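Local coordinates for protein thiol-activated cytolysin (Desulfobulbus propionicus, PDB 6NAL) that probably binds cholesterol-containing membranes and assembles there into large beta-barrel pores, as a bacterial toxin of the cholesterol-dependent cytolysin family, at residues E38-S43 and R419-N424; T383-S388 and I396-W401. One frame throughout, in Å; residues are numbered along the deposited sequence.

Interaction 1: E38-S43 and R419-N424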
ATOM      1  N   GLU A  38       7.520  -2.479  13.258  1.00 43.17           N
ATOM      2  CA  GLU A  38       6.413  -1.830  13.922  1.00 44.11           C
ATOM      3  C   GLU A  38       6.871  -1.292  15.262  1.00 37.25           C
ATOM      4  O   GLU A  38       7.846  -1.762  15.854  1.00 50.26           O
ATOM      5  CB  GLU A  38       5.243  -2.821  14.106  1.00 40.46           C
ATOM      6  CG  GLU A  38       5.541  -4.023  15.108  1.00 46.97           C
ATOM      7  CD  GLU A  38       4.234  -4.778  15.588  1.00 55.15           C
ATOM      8  OE1 GLU A  38       3.257  -4.842  14.824  1.00 38.45           O
ATOM      9  OE2 GLU A  38       4.180  -5.305  16.719  1.00 59.31           O
ATOM     10  N   ARG A  39       6.131  -0.308  15.735  1.00 43.03           N
ATOM     11  CA  ARG A  39       6.236   0.124  17.112  1.00 50.14           C
ATOM     12  C   ARG A  39       5.003   0.939  17.453  1.00 43.08           C
ATOM     13  O   ARG A  39       4.216   1.335  16.585  1.00 43.09           O
ATOM     14  CB  ARG A  39       7.504   0.950  17.346  1.00 46.06           C
ATOM     15  CG  ARG A  39       7.489   2.264  16.639  1.00 50.97           C
ATOM     16  CD  ARG A  39       8.874   2.929  16.620  1.00 52.89           C
ATOM     17  NE  ARG A  39       8.824   4.104  15.754  1.00 58.29           N
ATOM     18  CZ  ARG A  39       8.358   5.275  16.160  1.00 57.49           C
ATOM     19  NH1 ARG A  39       7.953   5.403  17.420  1.00 48.52           N
ATOM     20  NH2 ARG A  39       8.323   6.303  15.318  1.00 54.85           N
ATOM     21  N   PHE A  40       4.889   1.221  18.735  1.00 47.28           N
ATOM     22  CA  PHE A  40       3.846   2.069  19.272  1.00 52.06           C
ATOM     23  C   PHE A  40       4.409   3.346  19.850  1.00 49.70           C
ATOM     24  O   PHE A  40       5.423   3.325  20.554  1.00 60.40           O
ATOM     25  CB  PHE A  40       3.099   1.359  20.386  1.00 53.77           C
ATOM     26  CG  PHE A  40       2.227   0.277  19.912  1.00 41.93           C
ATOM     27  CD1 PHE A  40       0.923   0.548  19.559  1.00 39.92           C
ATOM     28  CD2 PHE A  40       2.715  -1.010  19.807  1.00 39.73           C
ATOM     29  CE1 PHE A  40       0.095  -0.474  19.112  1.00 47.95           C
ATOM     30  CE2 PHE A  40       1.906  -2.028  19.348  1.00 45.39           C
ATOM     31  CZ  PHE A  40       0.582  -1.765  19.015  1.00 46.61           C
ATOM     32  N   ASP A  41       3.704   4.438  19.607  1.00 48.73           N
ATOM     33  CA  ASP A  41       3.930   5.720  20.276  1.00 59.02           C
ATOM     34  C   ASP A  41       2.630   6.011  21.035  1.00 62.69           C
ATOM     35  O   ASP A  41       1.742   6.708  20.535  1.00 60.85           O
ATOM     36  CB  ASP A  41       4.289   6.820  19.283  1.00 68.72           C
ATOM     37  CG  ASP A  41       4.238   8.213  19.912  1.00 84.61           C
ATOM     38  OD1 ASP A  41       4.053   8.289  21.161  1.00 84.84           O
ATOM     39  OD2 ASP A  41       4.394   9.215  19.156  1.00 84.64           O
ATOM     40  N   ASP A  42       2.519   5.439  22.239  1.00 64.43           N
ATOM     41  CA  ASP A  42       1.287   5.424  23.040  1.00 64.99           C
ATOM     42  C   ASP A  42       0.194   4.661  22.293  1.00 58.79           C
ATOM     43  O   ASP A  42       0.376   3.463  22.004  1.00 49.00           O
ATOM     44  CB  ASP A  42       0.978   6.874  23.422  1.00 68.76           C
ATOM     45  CG  ASP A  42       1.859   7.373  24.578  1.00 85.43           C
ATOM     46  OD1 ASP A  42       1.998   6.638  25.594  1.00 84.16           O
ATOM     47  OD2 ASP A  42       2.421   8.494  24.458  1.00 91.87           O
ATOM     48  N   SER A  43      -0.966   5.246  22.039  1.00 60.45           N
ATOM     49  CA  SER A  43      -1.986   4.504  21.323  1.00 58.98           C
ATOM     50  C   SER A  43      -1.726   4.493  19.826  1.00 47.79           C
ATOM     51  O   SER A  43      -2.462   3.837  19.088  1.00 46.85           O
ATOM     52  CB  SER A  43      -3.404   5.059  21.625  1.00 50.09           C
ATOM     53  OG  SER A  43      -3.521   6.457  21.502  1.00 56.05           O
ATOM     54  N   ARG A 419      -5.818   0.579  20.416  1.00 38.83           N
ATOM     55  CA  ARG A 419      -4.635   1.099  19.770  1.00 38.27           C
ATOM     56  C   ARG A 419      -4.784   1.012  18.266  1.00 34.25           C
ATOM     57  O   ARG A 419      -5.682   0.380  17.743  1.00 37.61           O
ATOM     58  CB  ARG A 419      -3.411   0.351  20.250  1.00 42.91           C
ATOM     59  CG  ARG A 419      -3.292   0.438  21.755  1.00 50.38           C
ATOM     60  CD  ARG A 419      -1.908   0.080  22.250  1.00 46.53           C
ATOM     61  NE  ARG A 419      -1.634  -1.333  22.020  1.00 49.38           N
ATOM     62  CZ  ARG A 419      -0.425  -1.873  22.144  1.00 52.43           C
ATOM     63  NH1 ARG A 419       0.593  -1.097  22.503  1.00 47.30           N
ATOM     64  NH2 ARG A 419      -0.239  -3.168  21.915  1.00 44.76           N
ATOM     65  N   GLY A 420      -3.888   1.697  17.568  1.00 43.94           N
ATOM     66  CA  GLY A 420      -3.953   1.851  16.125  1.00 38.13           C
ATOM     67  C   GLY A 420      -3.768   0.566  15.339  1.00 37.72           C
ATOM     68  O   GLY A 420      -4.028   0.556  14.131  1.00 33.66           O
ATOM     69  N   ASN A 421      -3.329  -0.510  15.979  1.00 34.37           N
ATOM     70  CA  ASN A 421      -3.296  -1.798  15.309  1.00 32.17           C
ATOM     71  C   ASN A 421      -4.649  -2.520  15.276  1.00 35.59           C
ATOM     72  O   ASN A 421      -4.732  -3.608  14.705  1.00 35.58           O
ATOM     73  CB  ASN A 421      -2.225  -2.669  15.965  1.00 39.64           C
ATOM     74  CG  ASN A 421      -2.521  -2.974  17.410  1.00 41.98           C
ATOM     75  OD1 ASN A 421      -3.108  -2.165  18.137  1.00 42.55           O
ATOM     76  ND2 ASN A 421      -2.094  -4.150  17.847  1.00 39.73           N
ATOM     77  N   ALA A 422      -5.726  -1.949  15.784  1.00 33.27           N
ATOM     78  CA  ALA A 422      -7.010  -2.636  15.737  1.00 33.24           C
ATOM     79  C   ALA A 422      -7.790  -2.274  14.482  1.00 39.41           C
ATOM     80  O   ALA A 422      -7.913  -1.098  14.154  1.00 41.29           O
ATOM     81  CB  ALA A 422      -7.816  -2.290  16.982  1.00 32.48           C
ATOM     82  N   ARG A 423      -8.314  -3.289  13.790  1.00 45.32           N
ATOM     83  CA  ARG A 423      -9.112  -3.121  12.585  1.00 36.31           C
ATOM     84  C   ARG A 423     -10.422  -3.883  12.713  1.00 42.35           C
ATOM     85  O   ARG A 423     -10.600  -4.730  13.607  1.00 31.63           O
ATOM     86  CB  ARG A 423      -8.439  -3.680  11.327  1.00 45.27           C
ATOM     87  CG  ARG A 423      -6.975  -3.471  11.203  1.00 53.21           C
ATOM     88  CD  ARG A 423      -6.676  -2.185  10.411  1.00 58.49           C
ATOM     89  NE  ARG A 423      -5.265  -2.172  10.021  1.00 68.61           N
ATOM     90  CZ  ARG A 423      -4.319  -1.531  10.684  1.00 63.15           C
ATOM     91  NH1 ARG A 423      -4.669  -0.816  11.740  1.00 54.84           N
ATOM     92  NH2 ARG A 423      -3.044  -1.594  10.284  1.00 59.42           N
ATOM     93  N   ASN A 424     -11.320  -3.646  11.746  1.00 39.58           N
ATOM     94  CA  ASN A 424     -12.434  -4.578  11.478  1.00 34.57           C
ATOM     95  C   ASN A 424     -13.387  -4.711  12.665  1.00 29.82           C
ATOM     96  O   ASN A 424     -13.755  -5.806  13.099  1.00 35.76           O
ATOM     97  CB  ASN A 424     -11.857  -5.930  11.063  1.00 37.49           C
ATOM     98  CG  ASN A 424     -12.829  -6.764  10.291  1.00 51.84           C
ATOM     99  OD1 ASN A 424     -13.952  -6.342  10.036  1.00 56.79           O
ATOM    100  ND2 ASN A 424     -12.415  -7.982   9.931  1.00 52.62           N
TER
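A cation-pi stack joins the end of strand 37-41, which pairs with strand 44-59, to the type I beta turn Arg419-Ala422 that leads into a strand of the C-terminal beta sandwich. The tight part is the Phe40 ring. The Arg419 guanidinium lies flat over one of its faces, the planes only 6° apart, and Arg419 CZ stands 3.4 Å from the centroid of the Phe40 ring. Arg419 NH1 sits over the ring centre, while Arg419 NH2 reaches Phe40 CZ at 3.3 Å. The Arg419 chain bends at chi3 (-67°), and the two side chains cross at about a right angle. The Asn421 amide meets the ring at its edge, Asn421 CG lying 3.7 Å from Phe40 CZ, and the Tyr45 ring also meets Phe40. The positive charge of Arg419 is thus probably steadied by the pi cloud.

Asp42 and Ser43, both exposed, make the looser side. Asp42 gives little more than a backbone carbonyl near Arg419 CD, and the Ser43 side chain keeps its distance from the turn. There the backbone does the work: Gly420 N donates to Ser43 O at 3.0 Å, nearly along the C=O axis although bent at the hydrogen (146°), and Arg419 CA makes a CA-H...O contact with Ser43 O.

The turn is braced from within by Ala422 N to Arg419 O at 3.0 Å. Beyond it Arg423 folds back, its guanidinium plane containing the partner, so that Arg423 NH1 donates to Gly420 O at 2.8 Å.

Interaction 2: T383-S388 and I396-W401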
ATOM      1  N   THR A 383     -16.165  -6.911  18.951  1.00 33.29           N
ATOM      2  CA  THR A 383     -15.032  -7.715  18.521  1.00 37.86           C
ATOM      3  C   THR A 383     -14.189  -6.909  17.531  1.00 35.94           C
ATOM      4  O   THR A 383     -14.647  -5.929  16.941  1.00 33.94           O
ATOM      5  CB  THR A 383     -15.492  -9.045  17.888  1.00 39.76           C
ATOM      6  OG1 THR A 383     -16.117  -8.764  16.635  1.00 47.48           O
ATOM      7  CG2 THR A 383     -16.470  -9.818  18.844  1.00 38.99           C
ATOM      8  N   TRP A 384     -12.938  -7.307  17.372  1.00 32.44           N
ATOM      9  CA  TRP A 384     -12.062  -6.626  16.427  1.00 32.65           C
ATOM     10  C   TRP A 384     -10.854  -7.501  16.162  1.00 38.65           C
ATOM     11  O   TRP A 384     -10.627  -8.513  16.829  1.00 34.26           O
ATOM     12  CB  TRP A 384     -11.604  -5.251  16.927  1.00 30.14           C
ATOM     13  CG  TRP A 384     -10.838  -5.283  18.204  1.00 30.75           C
ATOM     14  CD1 TRP A 384      -9.505  -5.422  18.342  1.00 32.80           C
ATOM     15  CD2 TRP A 384     -11.372  -5.166  19.533  1.00 31.37           C
ATOM     16  NE1 TRP A 384      -9.161  -5.457  19.683  1.00 36.97           N
ATOM     17  CE2 TRP A 384     -10.291  -5.287  20.433  1.00 39.38           C
ATOM     18  CE3 TRP A 384     -12.654  -4.973  20.049  1.00 37.74           C
ATOM     19  CZ2 TRP A 384     -10.456  -5.222  21.817  1.00 33.48           C
ATOM     20  CZ3 TRP A 384     -12.819  -4.909  21.429  1.00 36.29           C
ATOM     21  CH2 TRP A 384     -11.722  -5.018  22.293  1.00 35.84           C
ATOM     22  N   ASP A 385     -10.058  -7.070  15.195  1.00 34.41           N
ATOM     23  CA  ASP A 385      -8.835  -7.763  14.836  1.00 36.18           C
ATOM     24  C   ASP A 385      -7.650  -6.902  15.226  1.00 34.44           C
ATOM     25  O   ASP A 385      -7.695  -5.686  15.077  1.00 36.52           O
ATOM     26  CB  ASP A 385      -8.799  -8.059  13.336  1.00 37.85           C
ATOM     27  CG  ASP A 385      -9.621  -9.290  12.942  1.00 48.82           C
ATOM     28  OD1 ASP A 385      -9.859 -10.190  13.816  1.00 55.31           O
ATOM     29  OD2 ASP A 385      -9.999  -9.353  11.735  1.00 60.97           O
ATOM     30  N   GLU A 386      -6.589  -7.523  15.722  1.00 33.97           N
ATOM     31  CA  GLU A 386      -5.365  -6.803  16.029  1.00 33.27           C
ATOM     32  C   GLU A 386      -4.225  -7.262  15.125  1.00 41.16           C
ATOM     33  O   GLU A 386      -3.956  -8.469  14.998  1.00 37.63           O
ATOM     34  CB  GLU A 386      -4.993  -6.979  17.500  1.00 38.46           C
ATOM     35  CG  GLU A 386      -5.818  -6.105  18.441  1.00 44.61           C
ATOM     36  CD  GLU A 386      -5.617  -6.432  19.930  1.00 62.80           C
ATOM     37  OE1 GLU A 386      -4.612  -7.115  20.273  1.00 57.14           O
ATOM     38  OE2 GLU A 386      -6.469  -5.987  20.754  1.00 57.81           O
ATOM     39  N   ILE A 387      -3.528  -6.289  14.535  1.00 38.95           N
ATOM     40  CA  ILE A 387      -2.498  -6.548  13.546  1.00 36.50           C
ATOM     41  C   ILE A 387      -1.150  -6.453  14.218  1.00 37.65           C
ATOM     42  O   ILE A 387      -0.907  -5.571  15.039  1.00 39.67           O
ATOM     43  CB  ILE A 387      -2.627  -5.563  12.379  1.00 40.09           C
ATOM     44  CG1 ILE A 387      -3.595  -6.121  11.335  1.00 50.23           C
ATOM     45  CG2 ILE A 387      -1.332  -5.359  11.663  1.00 52.23           C
ATOM     46  CD1 ILE A 387      -4.866  -6.696  11.960  1.00 52.36           C
ATOM     47  N   SER A 388      -0.270  -7.371  13.866  1.00 41.36           N
ATOM     48  CA  SER A 388       1.083  -7.409  14.387  1.00 40.69           C
ATOM     49  C   SER A 388       2.028  -7.832  13.255  1.00 42.32           C
ATOM     50  O   SER A 388       1.640  -8.560  12.338  1.00 41.69           O
ATOM     51  CB  SER A 388       1.113  -8.339  15.611  1.00 37.43           C
ATOM     52  OG  SER A 388       2.236  -8.054  16.395  1.00 65.83           O
ATOM     53  N   ILE A 396      -2.624 -11.639  12.456  1.00 35.86           N
ATOM     54  CA  ILE A 396      -3.952 -11.082  12.667  1.00 40.40           C
ATOM     55  C   ILE A 396      -4.602 -11.897  13.769  1.00 37.00           C
ATOM     56  O   ILE A 396      -4.821 -13.098  13.593  1.00 37.01           O
ATOM     57  CB  ILE A 396      -4.789 -11.121  11.383  1.00 39.02           C
ATOM     58  CG1 ILE A 396      -4.119 -10.251  10.308  1.00 40.45           C
ATOM     59  CG2 ILE A 396      -6.187 -10.600  11.633  1.00 36.99           C
ATOM     60  CD1 ILE A 396      -4.674 -10.481   8.906  1.00 43.22           C
ATOM     61  N   ARG A 397      -4.878 -11.262  14.912  1.00 30.77           N
ATOM     62  CA  ARG A 397      -5.493 -11.942  16.047  1.00 33.02           C
ATOM     63  C   ARG A 397      -6.907 -11.414  16.301  1.00 36.90           C
ATOM     64  O   ARG A 397      -7.092 -10.219  16.541  1.00 37.42           O
ATOM     65  CB  ARG A 397      -4.660 -11.781  17.317  1.00 34.60           C
ATOM     66  CG  ARG A 397      -3.248 -12.265  17.202  1.00 41.41           C
ATOM     67  CD  ARG A 397      -2.467 -12.091  18.536  1.00 40.83           C
ATOM     68  NE  ARG A 397      -1.216 -12.836  18.462  1.00 47.95           N
ATOM     69  CZ  ARG A 397      -0.046 -12.299  18.123  1.00 55.15           C
ATOM     70  NH1 ARG A 397       0.037 -11.017  17.856  1.00 48.96           N
ATOM     71  NH2 ARG A 397       1.042 -13.049  18.052  1.00 53.16           N
ATOM     72  N   HIS A 398      -7.894 -12.305  16.221  1.00 34.79           N
ATOM     73  CA  HIS A 398      -9.260 -11.975  16.583  1.00 36.06           C
ATOM     74  C   HIS A 398      -9.368 -11.764  18.082  1.00 38.83           C
ATOM     75  O   HIS A 398      -8.854 -12.557  18.860  1.00 39.90           O
ATOM     76  CB  HIS A 398     -10.201 -13.090  16.134  1.00 38.09           C
ATOM     77  CG  HIS A 398     -11.650 -12.762  16.318  1.00 41.22           C
ATOM     78  ND1 HIS A 398     -12.243 -11.646  15.770  1.00 48.47           N
ATOM     79  CD2 HIS A 398     -12.622 -13.410  16.989  1.00 37.08           C
ATOM     80  CE1 HIS A 398     -13.517 -11.620  16.108  1.00 44.50           C
ATOM     81  NE2 HIS A 398     -13.769 -12.676  16.856  1.00 53.27           N
ATOM     82  N   LYS A 399     -10.020 -10.680  18.488  1.00 39.13           N
ATOM     83  CA  LYS A 399     -10.125 -10.314  19.891  1.00 38.80           C
ATOM     84  C   LYS A 399     -11.550  -9.855  20.209  1.00 36.99           C
ATOM     85  O   LYS A 399     -12.359  -9.577  19.325  1.00 33.61           O
ATOM     86  CB  LYS A 399      -9.157  -9.202  20.269  1.00 36.82           C
ATOM     87  CG  LYS A 399      -7.702  -9.478  20.019  1.00 49.14           C
ATOM     88  CD  LYS A 399      -7.082 -10.296  21.127  1.00 43.61           C
ATOM     89  CE  LYS A 399      -5.559 -10.148  21.070  1.00 49.19           C
ATOM     90  NZ  LYS A 399      -4.841 -11.332  21.620  1.00 61.80           N
ATOM     91  N   GLY A 400     -11.842  -9.782  21.497  1.00 46.39           N
ATOM     92  CA  GLY A 400     -13.179  -9.513  21.960  1.00 41.51           C
ATOM     93  C   GLY A 400     -13.138  -8.711  23.234  1.00 42.36           C
ATOM     94  O   GLY A 400     -12.311  -8.942  24.116  1.00 43.34           O
ATOM     95  N   TRP A 401     -14.053  -7.774  23.359  1.00 33.79           N
ATOM     96  CA  TRP A 401     -14.221  -7.075  24.619  1.00 38.69           C
ATOM     97  C   TRP A 401     -14.610  -8.046  25.722  1.00 39.53           C
ATOM     98  O   TRP A 401     -15.465  -8.918  25.523  1.00 38.26           O
ATOM     99  CB  TRP A 401     -15.317  -6.041  24.482  1.00 40.81           C
ATOM    100  CG  TRP A 401     -15.580  -5.252  25.680  1.00 40.82           C
ATOM    101  CD1 TRP A 401     -14.662  -4.672  26.484  1.00 45.17           C
ATOM    102  CD2 TRP A 401     -16.857  -4.915  26.212  1.00 37.13           C
ATOM    103  NE1 TRP A 401     -15.286  -3.985  27.492  1.00 45.93           N
ATOM    104  CE2 TRP A 401     -16.638  -4.126  27.347  1.00 41.64           C
ATOM    105  CE3 TRP A 401     -18.162  -5.227  25.854  1.00 39.26           C
ATOM    106  CZ2 TRP A 401     -17.666  -3.613  28.099  1.00 44.67           C
ATOM    107  CZ3 TRP A 401     -19.181  -4.727  26.601  1.00 38.35           C
ATOM    108  CH2 TRP A 401     -18.931  -3.918  27.709  1.00 39.24           C
TER
HETATM  109  O   HOH W   1      -1.807  -9.089  16.829  1.00 40.11           O
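Glu386 O is held by two hydrogen bonds and one weaker contact. Arg397 N donates to Glu386 O at 2.9 Å, almost straight (171°) and in the carbonyl plane; a water donates to Glu386 O, also at 2.9 Å; and Ile396 CA adds a CA-H...O approach. The same water accepts from Arg397 NH1, so it ties this arginine to the backbone of the facing strand, while Arg397 NH2 forms a salt bridge with Glu390.

The reciprocal bond, Glu386 N to Arg397 O, completes one hydrogen-bonded pair. Trp384 and Lys399 form the next, with Lys399 N to Trp384 O at 2.8 Å, nearly along the C=O axis.

On the face carrying Trp384, Glu386, Arg397 and Lys399, the indole is fixed in rotation by Glu386. Trp384 NE1 donates to Glu386 OE2 at 2.9 Å, in the ring plane and practically straight (176°), using the anti lone pair of the carboxylate. Trp384 takes the crowded position between backbone N and carbonyl carbon (chi1 60°), and Lys399 CB lies over its five-membered ring, 4.2 Å from the centroid, as a CH-pi contact. The Lys399 chain bends at chi2 and crosses Glu386 at about a right angle, bringing Lys399 CE to 3.3 Å from Glu386 OE1; the opposite charges lie near, short of a salt bridge.

The other face carries Asp385, Ile387, Ile396 and His398. His398 ND1 makes a weak bond of 3.4 Å to Asp385 OD1, which meets the imidazole at its edge. Ile387 and Ile396 lie side by side.

Ile396 and Arg397 pair in parallel with a strand of the second subunit, continuing the sheet. The arrangement is an antiparallel beta hairpin of the cytolysin C-terminal beta sandwich.

Overall arrangement
From the N terminus the chain first passes 38-43, then runs through the helical and strand-rich body of the toxin before reaching the sandwich. There 383-388 and 396-401 close a hairpin, interaction 2, with seven residues between the segments and a connection of four, 390-393, between the strands. Only afterwards does 419-424 return to 38-43, so interaction 1 spans 375 residues and encloses interaction 2 without crossing it. The contact centres are 11 Å apart. Arg423 N to Asp385 O, 2.8 Å, is probably a hydrogen bond. Interaction 1 ties the mixed sheet holding strands 37-41 and 44-59 to the four-stranded sheet of 394-408, 378-389, 422-432 and 440-449; interaction 2 joins 378-389 to 394-408, an outermost strand there within this chain.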